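Cys-Gly metallodipeptidase DUG1 (Saccharomyces cerevisiae, PDB 4G1P) hydrolyses the dipeptide Cys-Gly with a pair of metal ions, and serves as the catalytic component of the complex that degrades glutathione. Local coordinates at residues K94-Q106 and E158-E172. Residues are numbered along the deposited sequence; the frame is centred on the assembly and turned at random.
With ZN (zinc ion), chain B; GLY (glycine), chain D.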
# COMPACT_ATOMS: atom_id res chain seq x y z
N LYS A 94 -11.97 -41.38 -31.89
CA LYS A 94 -12.67 -40.56 -30.92
C LYS A 94 -12.39 -39.08 -31.15
O LYS A 94 -11.36 -38.72 -31.71
CB LYS A 94 -12.28 -40.96 -29.50
CG LYS A 94 -12.76 -42.35 -29.10
CD LYS A 94 -12.81 -42.49 -27.59
CE LYS A 94 -13.35 -43.83 -27.15
NZ LYS A 94 -12.25 -44.80 -26.96
N LYS A 95 -13.32 -38.23 -30.73
CA LYS A 95 -13.06 -36.80 -30.75
C LYS A 95 -11.99 -36.42 -29.71
O LYS A 95 -11.79 -37.11 -28.70
CB LYS A 95 -14.35 -36.03 -30.51
CG LYS A 95 -15.38 -36.24 -31.59
CD LYS A 95 -16.74 -35.69 -31.16
CE LYS A 95 -17.83 -35.98 -32.19
NZ LYS A 95 -19.17 -35.46 -31.78
N THR A 96 -11.29 -35.33 -29.97
CA THR A 96 -10.30 -34.85 -29.01
C THR A 96 -10.74 -33.55 -28.34
O THR A 96 -10.95 -32.55 -29.02
CB THR A 96 -8.96 -34.65 -29.69
OG1 THR A 96 -8.48 -35.92 -30.14
CG2 THR A 96 -7.96 -34.06 -28.72
N VAL A 97 -10.90 -33.57 -27.03
CA VAL A 97 -11.23 -32.35 -26.31
C VAL A 97 -10.02 -31.81 -25.54
O VAL A 97 -9.39 -32.52 -24.76
CB VAL A 97 -12.39 -32.54 -25.33
CG1 VAL A 97 -12.71 -31.22 -24.64
CG2 VAL A 97 -13.61 -33.04 -26.06
N LEU A 98 -9.69 -30.55 -25.79
CA LEU A 98 -8.64 -29.88 -25.04
C LEU A 98 -9.29 -29.15 -23.87
O LEU A 98 -10.24 -28.36 -24.06
CB LEU A 98 -7.88 -28.90 -25.93
CG LEU A 98 -6.87 -27.96 -25.25
CD1 LEU A 98 -5.95 -28.76 -24.38
CD2 LEU A 98 -6.04 -27.23 -26.27
N VAL A 99 -8.79 -29.43 -22.66
CA VAL A 99 -9.22 -28.67 -21.49
C VAL A 99 -8.10 -27.79 -20.97
O VAL A 99 -6.95 -28.22 -20.86
CB VAL A 99 -9.79 -29.56 -20.36
CG1 VAL A 99 -11.06 -30.24 -20.82
CG2 VAL A 99 -8.76 -30.58 -19.88
N TYR A 100 -8.46 -26.55 -20.67
CA TYR A 100 -7.52 -25.56 -20.14
C TYR A 100 -7.97 -25.09 -18.76
O TYR A 100 -9.17 -24.95 -18.49
CB TYR A 100 -7.46 -24.36 -21.07
CG TYR A 100 -6.96 -23.09 -20.43
CD1 TYR A 100 -7.83 -22.23 -19.74
CD2 TYR A 100 -5.63 -22.73 -20.53
CE1 TYR A 100 -7.37 -21.09 -19.16
CE2 TYR A 100 -5.17 -21.57 -19.96
CZ TYR A 100 -6.04 -20.75 -19.28
OH TYR A 100 -5.57 -19.60 -18.72
N GLY A 101 -6.98 -24.82 -17.90
CA GLY A 101 -7.20 -24.23 -16.59
C GLY A 101 -5.90 -23.64 -16.08
O GLY A 101 -4.90 -23.59 -16.81
N HIS A 102 -5.89 -23.19 -14.84
CA HIS A 102 -4.67 -22.60 -14.33
C HIS A 102 -4.40 -22.95 -12.88
O HIS A 102 -5.31 -22.98 -12.05
CB HIS A 102 -4.64 -21.09 -14.55
CG HIS A 102 -5.62 -20.31 -13.73
ND1 HIS A 102 -5.34 -19.85 -12.46
CD2 HIS A 102 -6.87 -19.87 -14.01
CE1 HIS A 102 -6.38 -19.18 -11.99
NE2 HIS A 102 -7.32 -19.18 -12.92
N TYR A 103 -3.13 -23.21 -12.59
CA TYR A 103 -2.76 -23.70 -11.28
C TYR A 103 -2.13 -22.66 -10.36
O TYR A 103 -1.87 -22.96 -9.19
CB TYR A 103 -1.86 -24.91 -11.40
CG TYR A 103 -0.55 -24.68 -12.12
CD1 TYR A 103 0.53 -24.10 -11.46
CD2 TYR A 103 -0.37 -25.10 -13.44
CE1 TYR A 103 1.75 -23.91 -12.11
CE2 TYR A 103 0.84 -24.91 -14.09
CZ TYR A 103 1.90 -24.32 -13.41
OH TYR A 103 3.11 -24.13 -14.03
N ASP A 104 -1.87 -21.45 -10.86
CA ASP A 104 -1.40 -20.37 -10.00
C ASP A 104 -2.63 -19.75 -9.38
O ASP A 104 -3.74 -20.04 -9.81
CB ASP A 104 -0.59 -19.32 -10.77
CG ASP A 104 -1.39 -18.65 -11.88
OD1 ASP A 104 -1.91 -19.36 -12.77
OD2 ASP A 104 -1.50 -17.40 -11.87
N VAL A 105 -2.42 -18.90 -8.37
CA VAL A 105 -3.50 -18.35 -7.54
C VAL A 105 -3.18 -16.95 -7.05
O VAL A 105 -2.02 -16.57 -6.93
CB VAL A 105 -3.75 -19.24 -6.29
CG1 VAL A 105 -4.27 -20.62 -6.67
CG2 VAL A 105 -2.48 -19.36 -5.45
N GLN A 106 -4.22 -16.19 -6.74
CA GLN A 106 -4.08 -14.87 -6.13
C GLN A 106 -3.36 -14.93 -4.78
O GLN A 106 -3.43 -15.94 -4.09
CB GLN A 106 -5.46 -14.23 -5.95
CG GLN A 106 -6.10 -13.77 -7.25
CD GLN A 106 -5.46 -12.51 -7.79
OE1 GLN A 106 -5.30 -11.53 -7.06
NE2 GLN A 106 -5.07 -12.52 -9.06
N GLU A 158 -15.84 -46.96 -20.49
CA GLU A 158 -14.98 -46.43 -21.54
C GLU A 158 -14.94 -44.90 -21.54
O GLU A 158 -15.98 -44.25 -21.54
CB GLU A 158 -15.45 -46.93 -22.91
CG GLU A 158 -14.44 -46.76 -24.01
CD GLU A 158 -14.96 -47.23 -25.35
OE1 GLU A 158 -15.90 -48.06 -25.37
OE2 GLU A 158 -14.44 -46.77 -26.38
N PHE A 159 -13.73 -44.33 -21.53
CA PHE A 159 -13.60 -42.87 -21.59
C PHE A 159 -14.02 -42.39 -22.98
O PHE A 159 -13.53 -42.88 -23.98
CB PHE A 159 -12.18 -42.42 -21.25
CG PHE A 159 -12.09 -40.95 -20.90
CD1 PHE A 159 -12.70 -40.45 -19.76
CD2 PHE A 159 -11.41 -40.07 -21.72
CE1 PHE A 159 -12.62 -39.12 -19.45
CE2 PHE A 159 -11.32 -38.74 -21.41
CZ PHE A 159 -11.93 -38.26 -20.27
N PRO A 160 -14.94 -41.42 -23.04
CA PRO A 160 -15.60 -41.15 -24.32
C PRO A 160 -14.79 -40.33 -25.33
O PRO A 160 -15.18 -40.30 -26.50
CB PRO A 160 -16.86 -40.39 -23.90
CG PRO A 160 -16.50 -39.75 -22.62
CD PRO A 160 -15.56 -40.69 -21.93
N VAL A 161 -13.72 -39.67 -24.91
CA VAL A 161 -12.94 -38.87 -25.85
C VAL A 161 -11.45 -39.00 -25.61
O VAL A 161 -11.04 -39.65 -24.67
CB VAL A 161 -13.31 -37.35 -25.79
CG1 VAL A 161 -14.81 -37.11 -25.98
CG2 VAL A 161 -12.80 -36.73 -24.49
N ASN A 162 -10.64 -38.40 -26.47
CA ASN A 162 -9.23 -38.22 -26.16
C ASN A 162 -9.06 -36.88 -25.48
O ASN A 162 -9.37 -35.84 -26.06
CB ASN A 162 -8.39 -38.27 -27.43
CG ASN A 162 -8.58 -39.56 -28.21
OD1 ASN A 162 -8.32 -40.65 -27.71
ND2 ASN A 162 -9.03 -39.43 -29.44
N LEU A 163 -8.58 -36.90 -24.24
CA LEU A 163 -8.42 -35.67 -23.49
C LEU A 163 -7.03 -35.11 -23.71
O LEU A 163 -6.06 -35.84 -23.80
CB LEU A 163 -8.65 -35.92 -22.00
CG LEU A 163 -8.98 -34.61 -21.29
CD1 LEU A 163 -10.33 -34.08 -21.80
CD2 LEU A 163 -8.99 -34.80 -19.78
N VAL A 164 -6.95 -33.79 -23.83
CA VAL A 164 -5.68 -33.11 -24.00
C VAL A 164 -5.71 -31.95 -23.05
O VAL A 164 -6.74 -31.30 -22.88
CB VAL A 164 -5.47 -32.61 -25.43
CG1 VAL A 164 -4.22 -31.75 -25.54
CG2 VAL A 164 -5.36 -33.78 -26.36
N THR A 165 -4.58 -31.69 -22.40
CA THR A 165 -4.55 -30.77 -21.29
C THR A 165 -3.65 -29.61 -21.60
O THR A 165 -2.65 -29.77 -22.28
CB THR A 165 -4.09 -31.49 -20.01
OG1 THR A 165 -4.92 -31.08 -18.93
CG2 THR A 165 -2.70 -31.15 -19.64
N CYS A 166 -4.02 -28.44 -21.12
CA CYS A 166 -3.18 -27.26 -21.23
C CYS A 166 -3.35 -26.39 -19.97
O CYS A 166 -4.21 -25.51 -19.92
CB CYS A 166 -3.52 -26.49 -22.52
SG CYS A 166 -2.53 -24.99 -22.76
N PHE A 167 -2.54 -26.66 -18.96
CA PHE A 167 -2.65 -26.00 -17.65
C PHE A 167 -1.49 -25.02 -17.43
O PHE A 167 -0.33 -25.43 -17.36
CB PHE A 167 -2.65 -27.06 -16.54
CG PHE A 167 -3.84 -27.99 -16.56
CD1 PHE A 167 -5.06 -27.59 -17.09
CD2 PHE A 167 -3.74 -29.28 -16.03
CE1 PHE A 167 -6.17 -28.47 -17.11
CE2 PHE A 167 -4.84 -30.17 -16.03
CZ PHE A 167 -6.06 -29.75 -16.57
N GLU A 168 -1.80 -23.73 -17.33
CA GLU A 168 -0.73 -22.73 -17.15
C GLU A 168 -0.67 -22.30 -15.70
O GLU A 168 -1.56 -22.63 -14.91
CB GLU A 168 -0.94 -21.50 -18.04
CG GLU A 168 -2.13 -20.63 -17.62
CD GLU A 168 -2.01 -19.18 -18.08
OE1 GLU A 168 -0.89 -18.64 -18.08
OE2 GLU A 168 -3.04 -18.59 -18.45
N GLY A 169 0.38 -21.54 -15.36
CA GLY A 169 0.58 -21.04 -14.02
C GLY A 169 0.88 -19.55 -13.98
O GLY A 169 1.55 -19.05 -13.07
N MET A 170 0.38 -18.82 -14.98
CA MET A 170 0.55 -17.38 -15.02
C MET A 170 -0.78 -16.67 -15.25
O MET A 170 -0.79 -15.50 -15.63
CB MET A 170 1.55 -16.96 -16.10
CG MET A 170 3.02 -17.12 -15.72
SD MET A 170 3.53 -16.08 -14.33
CE MET A 170 3.76 -14.50 -15.12
N GLU A 171 -1.89 -17.36 -15.02
CA GLU A 171 -3.19 -16.75 -15.34
C GLU A 171 -3.47 -15.51 -14.50
O GLU A 171 -4.03 -14.54 -14.99
CB GLU A 171 -4.33 -17.76 -15.20
CG GLU A 171 -5.57 -17.43 -16.01
CD GLU A 171 -6.64 -16.65 -15.23
OE1 GLU A 171 -6.39 -16.27 -14.06
OE2 GLU A 171 -7.73 -16.42 -15.80
N GLU A 172 -3.06 -15.54 -13.24
CA GLU A 172 -3.29 -14.41 -12.35
C GLU A 172 -2.24 -13.32 -12.55
O GLU A 172 -2.22 -12.32 -11.83
CB GLU A 172 -3.32 -14.87 -10.88
CG GLU A 172 -4.30 -15.99 -10.57
CD GLU A 172 -5.75 -15.52 -10.54
OE1 GLU A 172 -6.00 -14.31 -10.76
OE2 GLU A 172 -6.65 -16.35 -10.30
ZN ZN B . -8.41 -15.32 -10.73
N GLY D . -10.19 -14.31 -12.31
CA GLY D . -8.94 -14.68 -12.94
C GLY D . -8.57 -13.51 -13.81
O GLY D . -8.70 -13.56 -15.03
O HOH W 1 -15.06 -39.54 -29.01
O HOH W 2 -6.85 -17.27 -7.71
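Strands 96-102 and 162-168, parallel neighbours in the mixed sheet of the M20 catalytic domain, illustrate how such a sheet delivers metal-binding and probable catalytic residues from its C-terminal strand ends. Alternating backbone bonds tie them from Asn162 N on Lys95 O to Tyr103 N on Glu168 O, with only the Gly101 N to Cys166 O link weak. Val99, Leu163 and Phe167 line the side packed by helix 135-154, whereas Leu98 CD1 on the other side rests 3.6 Å from Val164 CG1. Tyr100 OH donates a 2.7 Å hydrogen bond to the anti lone pair of Glu168 OE2, in plane at the ring edge and also held by Ser175.

Asp104, probably an active-site residue, accepts with both oxygens: OD2, also hydrogen-bonded to Ser33, takes Glu172 N on its syn lone pair at 2.8 Å, and OD1 takes Glu171 N at 3.0 Å. Glu171, the probable proton acceptor, lays CB over one face of the His102 imidazole, 3.5 Å from the ring centroid. With CG between the backbone N and carbonyl carbon (chi1 69°), His102 turns ND1 back to Asp104 O, 3.1 Å away and near the ring plane. Replacing this histidine with an alanine would probably leave Asp104 O without its ND1 donor and Glu171 CB without the ring.

Glu172 OE2 binds zinc at 2.1 Å alongside Asp137, His450 and the bound glycine's N, while second-shell Gln106 NE2 reaches Glu172 OE1 from above the carboxylate plane at 2.6 Å. The peptide N-H bonds to Asp104 probably help fix the loop presenting both glutamates to the substrate pocket.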